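Local coordinates for uncharacterized protein (Bacillus thuringiensis serovar kurstaki, PDB 4XE7) that probably polymerises into actin-like filaments of the bacterial cytoskeleton that, as in other ParM proteins, would separate plasmid copies, at residues A[334-337]-A[338-342]; A[266-269]-A[270-274]. All coordinates share one frame; numbering follows the deposited sequence.

Interaction 2 (266-269 with 270-274) is two turns of helix 265-279, and interaction 1 (334-337 with 338-342) is the point further along the chain where strand 332-335 gives way to helix 337-362. Their centres are about 11 Å apart, and the two helices touch directly: I339 CG2 packs on N274 CB at 3.5 Å, while I271 CD1 reaches V340 O at 3.7 Å. R278, in the last turn of helix 265-279, reaches interaction 1 as well. Both contacts lie on the same side of the chain's centre, the centre of interaction 1 about 29 Å and that of interaction 2 about 25 Å from it, in a structure determined without nucleotide.

Interaction 1. Residues A[334-337]-A[338-342]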
loop_
_atom_site.group_PDB
_atom_site.type_symbol
_atom_site.label_atom_id
_atom_site.label_comp_id
_atom_site.label_asym_id
_atom_site.label_seq_id
_atom_site.Cartn_x
_atom_site.Cartn_y
_atom_site.Cartn_z
ATOM N N GLU A 334 -27.100 12.529 12.253
ATOM C CA GLU A 334 -27.983 11.377 12.283
ATOM C C GLU A 334 -27.205 10.131 12.702
ATOM O O GLU A 334 -26.082 9.871 12.231
ATOM C CB GLU A 334 -28.655 11.151 10.915
ATOM C CG GLU A 334 -29.802 12.117 10.611
ATOM C CD GLU A 334 -31.111 11.776 11.340
ATOM O OE1 GLU A 334 -31.214 10.685 11.949
ATOM O OE2 GLU A 334 -32.042 12.611 11.299
ATOM N N ASN A 335 -27.800 9.367 13.605
ATOM C CA ASN A 335 -27.264 8.058 13.960
ATOM C C ASN A 335 -27.666 7.047 12.893
ATOM O O ASN A 335 -28.855 6.735 12.728
ATOM C CB ASN A 335 -27.763 7.627 15.344
ATOM C CG ASN A 335 -27.039 6.392 15.868
ATOM O OD1 ASN A 335 -26.398 5.662 15.108
ATOM N ND2 ASN A 335 -27.139 6.156 17.173
ATOM N N VAL A 336 -26.680 6.539 12.162
ATOM C CA VAL A 336 -26.948 5.628 11.055
ATOM C C VAL A 336 -26.281 4.274 11.280
ATOM O O VAL A 336 -26.003 3.540 10.332
ATOM C CB VAL A 336 -26.475 6.230 9.709
ATOM C CG1 VAL A 336 -27.195 7.536 9.452
ATOM C CG2 VAL A 336 -24.964 6.444 9.713
ATOM N N THR A 337 -26.040 3.960 12.547
ATOM C CA THR A 337 -25.360 2.726 12.948
ATOM C C THR A 337 -26.029 1.485 12.334
ATOM O O THR A 337 -25.354 0.610 11.767
ATOM C CB THR A 337 -25.335 2.603 14.498
ATOM O OG1 THR A 337 -24.614 3.708 15.050
ATOM C CG2 THR A 337 -24.667 1.303 14.935
ATOM N N ASP A 338 -27.360 1.428 12.427
ATOM C CA ASP A 338 -28.131 0.338 11.811
ATOM C C ASP A 338 -27.895 0.199 10.308
ATOM O O ASP A 338 -27.775 -0.912 9.793
ATOM C CB ASP A 338 -29.635 0.514 12.065
ATOM C CG ASP A 338 -30.229 1.734 11.345
ATOM O OD1 ASP A 338 -31.153 1.543 10.513
ATOM O OD2 ASP A 338 -29.783 2.882 11.616
ATOM N N ILE A 339 -27.868 1.314 9.592
ATOM C CA ILE A 339 -27.671 1.277 8.144
ATOM C C ILE A 339 -26.276 0.774 7.760
ATOM O O ILE A 339 -26.129 -0.063 6.866
ATOM C CB ILE A 339 -27.908 2.671 7.547
ATOM C CG1 ILE A 339 -29.380 3.053 7.710
ATOM C CG2 ILE A 339 -27.472 2.733 6.099
ATOM C CD1 ILE A 339 -29.665 4.525 7.452
ATOM N N VAL A 340 -25.261 1.275 8.455
ATOM C CA VAL A 340 -23.883 0.905 8.152
ATOM C C VAL A 340 -23.637 -0.544 8.576
ATOM O O VAL A 340 -23.139 -1.338 7.786
ATOM C CB VAL A 340 -22.861 1.851 8.849
ATOM C CG1 VAL A 340 -21.412 1.316 8.709
ATOM C CG2 VAL A 340 -22.991 3.274 8.310
ATOM N N MET A 341 -24.010 -0.898 9.807
ATOM C CA MET A 341 -23.809 -2.278 10.305
ATOM C C MET A 341 -24.519 -3.309 9.413
ATOM O O MET A 341 -23.978 -4.399 9.185
ATOM C CB MET A 341 -24.277 -2.410 11.772
ATOM C CG MET A 341 -23.871 -3.707 12.459
ATOM S SD MET A 341 -22.089 -4.085 12.446
ATOM C CE MET A 341 -21.393 -2.548 12.864
ATOM N N ASP A 342 -25.694 -2.958 8.879
ATOM C CA ASP A 342 -26.421 -3.838 7.937
ATOM C C ASP A 342 -25.611 -4.193 6.688
ATOM O O ASP A 342 -25.559 -5.355 6.261
ATOM C CB ASP A 342 -27.734 -3.193 7.474
ATOM C CG ASP A 342 -28.855 -3.327 8.494
ATOM O OD1 ASP A 342 -28.689 -4.091 9.470
ATOM O OD2 ASP A 342 -29.904 -2.665 8.310
#
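V336 and V340 meet where strand 332-335 of a two-stranded hairpin turns into helix 337-362, with V336 as the N-cap residue and an Asx turn, from N335 to T337, leading into the first helical turn. The apolar contact here is light. V336 CG2 touches V340 CG2 at 4.0 Å, the two valines crossing at a slant, and V336 CB comes within 4.3 Å of I339 CD1. The chi1 of V336, -60°, sets CG2 between its own backbone N and carbonyl carbon, and this is the branch that meets V340. Beyond them, I339 lies on I275 and R278 of helix 265-279, while V340 and M341 pack on F325.

Two backbone bonds begin the helix: V340 N donates to V336 O at 3.0 Å, and M341 N to T337 O at 2.8 Å, with an N-H...O angle of 164°. M341 CB also presses on that same T337 O, 3.2 Å away.

Side-chain polar groups hold the entry to the helix. D338 OD2 forms a salt bridge with R278, whose NH2 also donates to N335 O, so one guanidinium joins the last strand residue to the first helical turn. T337 OG1 has a second partner in the backbone N of F325. The amide oxygen of N335 is gripped twice by T337, which fixes the rotation of the asparagine: the backbone N of T337 approaches OD1 at 3.1 Å, tilted 20° from the carbonyl plane, whereas T337 OG1 lies in that plane, on a lone pair of N335 OD1, only 2.6 Å away.

Interaction 2. Residues A[266-269]-A[270-274]; sequences KYID and EILKN
I268 and L272 run alongside each other, one turn apart, with I268 CG2 3.7 Å from L272 CD1. L272 CG also sits over I268 O at 3.3 Å, and L272 N donates to that oxygen at 2.8 Å. One residue earlier, Y267 O serves two donors: I271 N at 3.1 Å, tilted 26° from the carbonyl plane, and a water at 2.7 Å. The same water donates to E270 OE1, 3.1 Å away. With chi1 at -175°, CG of E270 is trans to the backbone N, and the extended chain beyond carries the carboxylate to the water bound at Y267.

The direct bonds are the i to i+4 bonds of helix 265-279, with E270 N to K266 O before them and K273 N to D269 O after; the water spans i to i+3.

Further out, F303 of helix 300-317 packs against I268, I271 and L272, and R300 of that helix forms a salt bridge with D269 OD1. Helix 337-362 covers another part of the surface: Y267 OH is hydrogen-bonded to D350 and its ring meets Y347 edge-to-face, while F376 of helix 372-376 touches Y267, I268 and I271.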
loop_
_atom_site.group_PDB
_atom_site.type_symbol
_atom_site.label_atom_id
_atom_site.label_comp_id
_atom_site.label_asym_id
_atom_site.label_seq_id
_atom_site.Cartn_x
_atom_site.Cartn_y
_atom_site.Cartn_z
ATOM N N LYS A 266 -20.266 -2.293 -4.055
ATOM C CA LYS A 266 -21.725 -2.332 -4.111
ATOM C C LYS A 266 -22.379 -2.237 -2.725
ATOM O O LYS A 266 -23.488 -1.730 -2.613
ATOM C CB LYS A 266 -22.186 -3.595 -4.831
ATOM C CG LYS A 266 -21.345 -3.894 -6.061
ATOM C CD LYS A 266 -22.178 -4.414 -7.215
ATOM C CE LYS A 266 -21.369 -4.423 -8.497
ATOM N NZ LYS A 266 -22.134 -5.025 -9.623
ATOM N N TYR A 267 -21.698 -2.716 -1.678
ATOM C CA TYR A 267 -22.259 -2.692 -0.318
ATOM C C TYR A 267 -22.233 -1.280 0.238
ATOM O O TYR A 267 -23.179 -0.825 0.896
ATOM C CB TYR A 267 -21.502 -3.655 0.619
ATOM C CG TYR A 267 -21.603 -5.093 0.161
ATOM C CD1 TYR A 267 -22.585 -5.946 0.677
ATOM C CD2 TYR A 267 -20.743 -5.595 -0.834
ATOM C CE1 TYR A 267 -22.689 -7.272 0.225
ATOM C CE2 TYR A 267 -20.846 -6.892 -1.292
ATOM C CZ TYR A 267 -21.816 -7.734 -0.753
ATOM O OH TYR A 267 -21.909 -9.031 -1.211
ATOM N N ILE A 268 -21.136 -0.592 -0.029
ATOM C CA ILE A 268 -20.978 0.800 0.373
ATOM C C ILE A 268 -21.972 1.700 -0.378
ATOM O O ILE A 268 -22.591 2.587 0.222
ATOM C CB ILE A 268 -19.514 1.257 0.150
ATOM C CG1 ILE A 268 -18.621 0.567 1.200
ATOM C CG2 ILE A 268 -19.409 2.800 0.169
ATOM C CD1 ILE A 268 -17.113 0.547 0.883
ATOM N N ASP A 269 -22.166 1.435 -1.671
ATOM C CA ASP A 269 -23.101 2.246 -2.449
ATOM C C ASP A 269 -24.488 2.158 -1.858
ATOM O O ASP A 269 -25.184 3.179 -1.737
ATOM C CB ASP A 269 -23.133 1.829 -3.916
ATOM C CG ASP A 269 -21.811 2.096 -4.619
ATOM O OD1 ASP A 269 -21.029 2.909 -4.090
ATOM O OD2 ASP A 269 -21.561 1.509 -5.686
ATOM N N GLU A 270 -24.880 0.949 -1.469
ATOM C CA GLU A 270 -26.203 0.738 -0.895
ATOM C C GLU A 270 -26.335 1.457 0.436
ATOM O O GLU A 270 -27.381 2.071 0.721
ATOM C CB GLU A 270 -26.483 -0.752 -0.721
ATOM C CG GLU A 270 -27.881 -1.058 -0.241
ATOM C CD GLU A 270 -28.201 -2.541 -0.307
ATOM O OE1 GLU A 270 -27.255 -3.356 -0.396
ATOM O OE2 GLU A 270 -29.402 -2.885 -0.278
ATOM N N ILE A 271 -25.285 1.378 1.253
ATOM C CA ILE A 271 -25.247 2.122 2.517
ATOM C C ILE A 271 -25.387 3.632 2.276
ATOM O O ILE A 271 -26.178 4.307 2.939
ATOM C CB ILE A 271 -23.942 1.845 3.302
ATOM C CG1 ILE A 271 -24.004 0.462 3.950
ATOM C CG2 ILE A 271 -23.706 2.900 4.390
ATOM C CD1 ILE A 271 -22.645 -0.077 4.332
ATOM N N LEU A 272 -24.621 4.166 1.332
ATOM C CA LEU A 272 -24.681 5.607 1.056
ATOM C C LEU A 272 -26.086 6.019 0.654
ATOM O O LEU A 272 -26.582 7.066 1.093
ATOM C CB LEU A 272 -23.664 5.990 -0.030
ATOM C CG LEU A 272 -22.256 5.819 0.559
ATOM C CD1 LEU A 272 -21.198 5.983 -0.491
ATOM C CD2 LEU A 272 -22.030 6.804 1.690
ATOM N N LYS A 273 -26.736 5.191 -0.162
ATOM C CA LYS A 273 -28.111 5.477 -0.573
ATOM C C LYS A 273 -29.075 5.523 0.604
ATOM O O LYS A 273 -29.893 6.456 0.718
ATOM C CB LYS A 273 -28.613 4.441 -1.586
ATOM C CG LYS A 273 -30.143 4.432 -1.685
ATOM C CD LYS A 273 -30.640 3.627 -2.883
ATOM C CE LYS A 273 -31.230 2.298 -2.457
ATOM N NZ LYS A 273 -30.187 1.389 -1.908
ATOM N N ASN A 274 -29.000 4.499 1.463
ATOM C CA ASN A 274 -29.823 4.424 2.672
ATOM C C ASN A 274 -29.538 5.548 3.657
ATOM O O ASN A 274 -30.444 6.003 4.359
ATOM C CB ASN A 274 -29.624 3.079 3.392
ATOM C CG ASN A 274 -30.180 1.917 2.608
ATOM O OD1 ASN A 274 -31.137 2.079 1.858
ATOM N ND2 ASN A 274 -29.580 0.740 2.766
HETATM O O HOH W 1 -24.966 -2.739 1.652
#